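Local coordinates for protein monomethylamine methyltransferase MtmB1 (Methanosarcina barkeri, PDB 1TV2) that transfers the methyl group of monomethylamine to the corrinoid cofactor of its partner protein MtmC, feeding methanogenesis in Methanosarcina barkeri, at residues 125-130 and 361-366; 155-160 and 200-205. One frame throughout, in Å; residues are numbered along the deposited sequence.

Contact 1 (125-130 and 361-366). With BG5 (5-hydroxyamino-3-methyl-pyrrolidine-2-carboxylic acid), chain B.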
loop_
_atom_site.group_PDB
_atom_site.type_symbol
_atom_site.label_atom_id
_atom_site.label_comp_id
_atom_site.label_asym_id
_atom_site.label_seq_id
_atom_site.Cartn_x
_atom_site.Cartn_y
_atom_site.Cartn_z
ATOM N N ILE A 125 -11.573 -15.856 -22.186
ATOM C CA ILE A 125 -11.965 -15.294 -20.905
ATOM C C ILE A 125 -13.444 -14.936 -21.028
ATOM O O ILE A 125 -13.870 -14.359 -22.032
ATOM C CB ILE A 125 -11.159 -14.011 -20.592
ATOM C CG1 ILE A 125 -9.678 -14.361 -20.413
ATOM C CG2 ILE A 125 -11.719 -13.321 -19.353
ATOM C CD1 ILE A 125 -9.401 -15.310 -19.260
ATOM N N VAL A 126 -14.227 -15.288 -20.015
ATOM C CA VAL A 126 -15.655 -14.992 -20.018
ATOM C C VAL A 126 -15.915 -13.762 -19.153
ATOM O O VAL A 126 -15.827 -13.818 -17.925
ATOM C CB VAL A 126 -16.475 -16.183 -19.469
ATOM C CG1 VAL A 126 -17.950 -15.814 -19.390
ATOM C CG2 VAL A 126 -16.288 -17.399 -20.370
ATOM N N GLN A 127 -16.218 -12.646 -19.805
ATOM C CA GLN A 127 -16.499 -11.398 -19.108
ATOM C C GLN A 127 -18.013 -11.221 -19.077
ATOM O O GLN A 127 -18.618 -10.844 -20.081
ATOM C CB GLN A 127 -15.842 -10.235 -19.848
ATOM C CG GLN A 127 -16.048 -8.884 -19.196
ATOM C CD GLN A 127 -15.019 -7.875 -19.658
ATOM O OE1 GLN A 127 -15.182 -7.221 -20.694
ATOM N NE2 GLN A 127 -13.935 -7.759 -18.902
ATOM N N GLY A 128 -18.617 -11.500 -17.926
ATOM C CA GLY A 128 -20.060 -11.403 -17.814
ATOM C C GLY A 128 -20.595 -10.242 -17.007
ATOM O O GLY A 128 -19.992 -9.819 -16.022
ATOM N N GLY A 129 -21.746 -9.730 -17.435
ATOM C CA GLY A 129 -22.368 -8.619 -16.745
ATOM C C GLY A 129 -23.501 -8.027 -17.559
ATOM O O GLY A 129 -23.791 -8.510 -18.657
ATOM N N PRO A 130 -24.171 -6.986 -17.042
ATOM C CA PRO A 130 -25.282 -6.330 -17.742
ATOM C C PRO A 130 -24.828 -5.787 -19.094
ATOM O O PRO A 130 -25.644 -5.429 -19.943
ATOM C CB PRO A 130 -25.689 -5.222 -16.773
ATOM C CG PRO A 130 -25.378 -5.833 -15.430
ATOM C CD PRO A 130 -24.019 -6.447 -15.678
ATOM N N ARG A 361 -11.138 -15.105 -30.522
ATOM C CA ARG A 361 -11.272 -14.008 -29.558
ATOM C C ARG A 361 -10.680 -14.419 -28.214
ATOM O O ARG A 361 -10.786 -15.577 -27.809
ATOM C CB ARG A 361 -12.744 -13.637 -29.349
ATOM C CG ARG A 361 -13.448 -13.066 -30.571
ATOM C CD ARG A 361 -12.949 -11.672 -30.922
ATOM N NE ARG A 361 -13.601 -11.174 -32.129
ATOM C CZ ARG A 361 -13.336 -10.004 -32.699
ATOM N NH1 ARG A 361 -12.429 -9.194 -32.170
ATOM N NH2 ARG A 361 -13.970 -9.652 -33.809
ATOM N N GLU A 362 -10.058 -13.472 -27.521
ATOM C CA GLU A 362 -9.478 -13.757 -26.215
ATOM C C GLU A 362 -10.498 -13.503 -25.105
ATOM O O GLU A 362 -10.445 -14.138 -24.048
ATOM C CB GLU A 362 -8.240 -12.888 -25.961
ATOM C CG GLU A 362 -6.960 -13.328 -26.670
ATOM C CD GLU A 362 -6.943 -12.991 -28.147
ATOM O OE1 GLU A 362 -7.534 -11.959 -28.533
ATOM O OE2 GLU A 362 -6.318 -13.750 -28.921
ATOM N N ILE A 363 -11.424 -12.577 -25.351
ATOM C CA ILE A 363 -12.439 -12.221 -24.360
ATOM C C ILE A 363 -13.862 -12.143 -24.917
ATOM O O ILE A 363 -14.094 -11.548 -25.972
ATOM C CB ILE A 363 -12.116 -10.848 -23.717
ATOM C CG1 ILE A 363 -10.757 -10.905 -23.014
ATOM C CG2 ILE A 363 -13.217 -10.449 -22.739
ATOM C CD1 ILE A 363 -10.266 -9.546 -22.526
ATOM N N LEU A 364 -14.812 -12.746 -24.204
ATOM C CA LEU A 364 -16.218 -12.697 -24.601
ATOM C C LEU A 364 -16.885 -11.789 -23.566
ATOM O O LEU A 364 -16.876 -12.091 -22.374
ATOM C CB LEU A 364 -16.850 -14.091 -24.559
ATOM C CG LEU A 364 -16.086 -15.227 -25.244
ATOM C CD1 LEU A 364 -16.942 -16.487 -25.225
ATOM C CD2 LEU A 364 -15.733 -14.842 -26.672
ATOM N N SER A 365 -17.454 -10.676 -24.017
ATOM C CA SER A 365 -18.080 -9.721 -23.108
ATOM C C SER A 365 -19.594 -9.627 -23.346
ATOM O O SER A 365 -20.043 -9.013 -24.318
ATOM C CB SER A 365 -17.417 -8.349 -23.298
ATOM O OG SER A 365 -17.676 -7.475 -22.210
ATOM N N GLY A 366 -20.372 -10.239 -22.452
ATOM C CA GLY A 366 -21.823 -10.226 -22.582
ATOM C C GLY A 366 -22.536 -10.492 -21.264
ATOM O O GLY A 366 -21.876 -10.718 -20.249
HETATM C C1 BG5 B . -18.437 -3.942 -23.065
HETATM C C2 BG5 B . -19.403 -3.091 -23.879
HETATM C C3 BG5 B . -20.648 -2.735 -23.082
HETATM C C4 BG5 B . -20.429 -1.302 -22.592
HETATM C C5 BG5 B . -19.469 -0.640 -23.578
HETATM C C6 BG5 B . -21.742 -2.848 -23.995
HETATM N N1 BG5 B . -18.798 -1.762 -24.345
HETATM O O1 BG5 B . -18.534 -5.172 -23.104
HETATM N N2 BG5 B . -18.469 0.087 -22.861
HETATM O O2 BG5 B . -17.207 -0.430 -22.366
#
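Gln127 and Ser365 meet because both turn the same way on neighbouring strands: CG of Gln127 stands opposite its backbone N (chi1 -179°), as does OG of Ser365 (chi1 -163°). From there the glutamine chain runs on extended until its carboxamide oxygen OE1 lies 2.9 Å from Ser365 OG. The same hydroxyl is 2.6 Å from O1 of BG5, so two oxygens compete for its single proton. The other half of the carboxamide, NE2, has Thr155 as its partner, which is consistent with the amide being turned so that OE1 faces the serine. Toward the start of the strands, on the same face, Ile363 CG2 comes up beside Gln127 CB at 3.9 Å, and Ile363 CG1 lies 4.0 Å from Ile125 CB.

The backbones beneath illustrate how a TIM barrel closes: 125-128, its first strand, pairs in parallel with 363-366, its last. Leu364 is held through both its backbone N and its O, the N giving to Ile125 O at 2.9 Å and the O accepting from Gln127 N at 2.7 Å. Ile125 N reaches back to Glu362 O, and Gly366 N binds Gln127 O. Beyond the strand end, Gly129 N turns onto Gly366 O at 3.0 Å through a more bent bond (144° at the hydrogen), while Gly128 CA lies 3.1 Å from that same oxygen. Gln127 and Ser365 look into the barrel; Val126 and Leu364 look out of it, against Met386 of helix 380-393, and Leu364 also packs on helix 343-359.

Contact 2 (155-160 and 200-205). With BG5 (5-hydroxyamino-3-methyl-pyrrolidine-2-carboxylic acid), chain B.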
loop_
_atom_site.group_PDB
_atom_site.type_symbol
_atom_site.label_atom_id
_atom_site.label_comp_id
_atom_site.label_asym_id
_atom_site.label_seq_id
_atom_site.Cartn_x
_atom_site.Cartn_y
_atom_site.Cartn_z
ATOM N N THR A 155 -14.481 -12.283 -15.342
ATOM C CA THR A 155 -14.431 -10.857 -15.035
ATOM C C THR A 155 -15.833 -10.292 -15.235
ATOM O O THR A 155 -16.699 -10.965 -15.788
ATOM C CB THR A 155 -13.454 -10.105 -15.960
ATOM O OG1 THR A 155 -13.890 -10.233 -17.319
ATOM C CG2 THR A 155 -12.040 -10.677 -15.821
ATOM N N ILE A 156 -16.049 -9.056 -14.792
ATOM C CA ILE A 156 -17.358 -8.420 -14.912
ATOM C C ILE A 156 -17.377 -7.248 -15.896
ATOM O O ILE A 156 -16.435 -6.457 -15.945
ATOM C CB ILE A 156 -17.833 -7.849 -13.539
ATOM C CG1 ILE A 156 -17.865 -8.952 -12.471
ATOM C CG2 ILE A 156 -19.208 -7.196 -13.695
ATOM C CD1 ILE A 156 -18.895 -10.049 -12.730
ATOM N N VAL A 157 -18.438 -7.155 -16.697
ATOM C CA VAL A 157 -18.599 -6.010 -17.589
ATOM C C VAL A 157 -19.767 -5.255 -16.957
ATOM O O VAL A 157 -20.894 -5.761 -16.893
ATOM C CB VAL A 157 -18.922 -6.397 -19.061
ATOM C CG1 VAL A 157 -20.075 -7.390 -19.131
ATOM C CG2 VAL A 157 -19.260 -5.127 -19.845
ATOM N N ASN A 158 -19.474 -4.050 -16.476
ATOM C CA ASN A 158 -20.439 -3.213 -15.773
ATOM C C ASN A 158 -21.740 -2.844 -16.470
ATOM O O ASN A 158 -21.796 -2.677 -17.690
ATOM C CB ASN A 158 -19.764 -1.910 -15.323
ATOM C CG ASN A 158 -18.569 -2.145 -14.411
ATOM O OD1 ASN A 158 -18.207 -3.286 -14.113
ATOM N ND2 ASN A 158 -17.950 -1.054 -13.961
ATOM N N GLY A 159 -22.784 -2.711 -15.660
ATOM C CA GLY A 159 -24.077 -2.294 -16.158
ATOM C C GLY A 159 -24.132 -0.799 -15.892
ATOM O O GLY A 159 -23.195 -0.237 -15.325
ATOM N N VAL A 160 -25.217 -0.152 -16.296
ATOM C CA VAL A 160 -25.375 1.285 -16.097
ATOM C C VAL A 160 -26.384 1.583 -14.989
ATOM O O VAL A 160 -27.467 1.001 -14.964
ATOM C CB VAL A 160 -25.853 1.960 -17.410
ATOM C CG1 VAL A 160 -26.392 3.354 -17.125
ATOM C CG2 VAL A 160 -24.699 2.024 -18.404
ATOM N N GLY A 200 -11.829 -8.768 -11.726
ATOM C CA GLY A 200 -11.599 -7.592 -12.541
ATOM C C GLY A 200 -12.907 -7.178 -13.200
ATOM O O GLY A 200 -13.801 -8.010 -13.391
ATOM N N VAL A 201 -13.030 -5.897 -13.536
ATOM C CA VAL A 201 -14.233 -5.385 -14.188
ATOM C C VAL A 201 -13.867 -4.632 -15.469
ATOM O O VAL A 201 -12.692 -4.531 -15.837
ATOM C CB VAL A 201 -15.026 -4.416 -13.267
ATOM C CG1 VAL A 201 -15.321 -5.088 -11.931
ATOM C CG2 VAL A 201 -14.247 -3.107 -13.070
ATOM N N LYS A 202 -14.891 -4.130 -16.153
ATOM C CA LYS A 202 -14.705 -3.362 -17.375
ATOM C C LYS A 202 -15.707 -2.220 -17.327
ATOM O O LYS A 202 -16.905 -2.438 -17.122
ATOM C CB LYS A 202 -14.942 -4.233 -18.619
ATOM C CG LYS A 202 -14.529 -3.563 -19.939
ATOM C CD LYS A 202 -15.708 -2.910 -20.675
ATOM C CE LYS A 202 -16.479 -3.931 -21.526
ATOM N NZ LYS A 202 -17.464 -3.296 -22.408
ATOM N N GLY A 203 -15.198 -1.002 -17.487
ATOM C CA GLY A 203 -16.032 0.187 -17.460
ATOM C C GLY A 203 -15.131 1.386 -17.694
ATOM O O GLY A 203 -14.064 1.222 -18.289
ATOM N N PRO A 204 -15.516 2.599 -17.252
ATOM C CA PRO A 204 -16.755 2.960 -16.548
ATOM C C PRO A 204 -17.899 3.098 -17.558
ATOM O O PRO A 204 -17.712 3.655 -18.638
ATOM C CB PRO A 204 -16.393 4.286 -15.887
ATOM C CG PRO A 204 -15.495 4.918 -16.918
ATOM C CD PRO A 204 -14.612 3.760 -17.354
ATOM N N GLU A 205 -19.084 2.611 -17.204
ATOM C CA GLU A 205 -20.213 2.646 -18.128
ATOM C C GLU A 205 -21.257 3.744 -17.951
ATOM O O GLU A 205 -21.736 4.308 -18.936
ATOM C CB GLU A 205 -20.916 1.286 -18.122
ATOM C CG GLU A 205 -20.015 0.113 -18.499
ATOM C CD GLU A 205 -19.265 0.342 -19.798
ATOM O OE1 GLU A 205 -19.828 0.988 -20.711
ATOM O OE2 GLU A 205 -18.113 -0.131 -19.911
HETATM C C1 BG5 B . -18.437 -3.942 -23.065
HETATM C C2 BG5 B . -19.403 -3.091 -23.879
HETATM C C3 BG5 B . -20.648 -2.735 -23.082
HETATM C C4 BG5 B . -20.429 -1.302 -22.592
HETATM C C5 BG5 B . -19.469 -0.640 -23.578
HETATM C C6 BG5 B . -21.742 -2.848 -23.995
HETATM N N1 BG5 B . -18.798 -1.762 -24.345
HETATM O O1 BG5 B . -18.534 -5.172 -23.104
HETATM N N2 BG5 B . -18.469 0.087 -22.861
HETATM O O2 BG5 B . -17.207 -0.430 -22.366
#
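Val157 and Lys202 lie alongside each other, pointing the same way from adjacent parallel strands, and this is the tight part of the contact: Val157 CG2 presses on Lys202 CE at 3.5 Å, closer than carbons usually pack. The lysine chain is bent at chi2 (-97°) and again at chi3, which carries NZ over to its covalent bond with C1 of BG5. Together they make up the hydroxylamine adduct of pyrrolysine, with the hydroxyamino nitrogen N2 on ring carbon C5, and Lys202 NZ also gives a bond to BG5 O2 at 2.9 Å, nearly straight at 168°. Beneath this side chain, Asn158 N holds Lys202 O at 3.1 Å, and the Asn158 amide lies against that carbonyl with OD1 3.5 Å from Val201 CB; Glu183 takes its ND2.

Toward the partly exposed Val160 the packing slackens. Val160 CG2 meets Glu205 CB at 3.9 Å, the two side chains crossing at about a right angle, just past the cis peptide before Pro204. Glu205 then bends back to the ligand, OE1 accepting from BG5 N2 at 2.7 Å and OE2 lying 2.6 Å from BG5 O2. With an alanine in place of Glu205, N2 would probably lose its acceptor, leaving the hydroxyamino group held here mainly by Lys202 NZ at O2. With N2 joined to the former imine carbon, C5, the complex is consistent with that carbon being the electrophile that receives the substrate amine.

Contacts 1 and 2 share one barrel wall, their centres about 10 Å apart, with strand 125-128 lying next to strand 155-161. Two probable hydrogen bonds join them: Gly128 N to Thr155 O, and Gln127 NE2 to Thr155 OG1, each at 2.9 Å. Pro130 CB also packs on Gly159 CA at 3.4 Å. In sequence, contact 2 is nested inside the loop that contact 1 closes. Both converge on the pyrrolysine adduct: at its amide, Lys202 of contact 2 supplies the tether and Ser365 of contact 1 reaches O1, while Glu205 of contact 2 holds the hydroxyamino end. Gln127 stands behind Ser365 as the second shell, and Thr155 of contact 2 in turn backs Gln127.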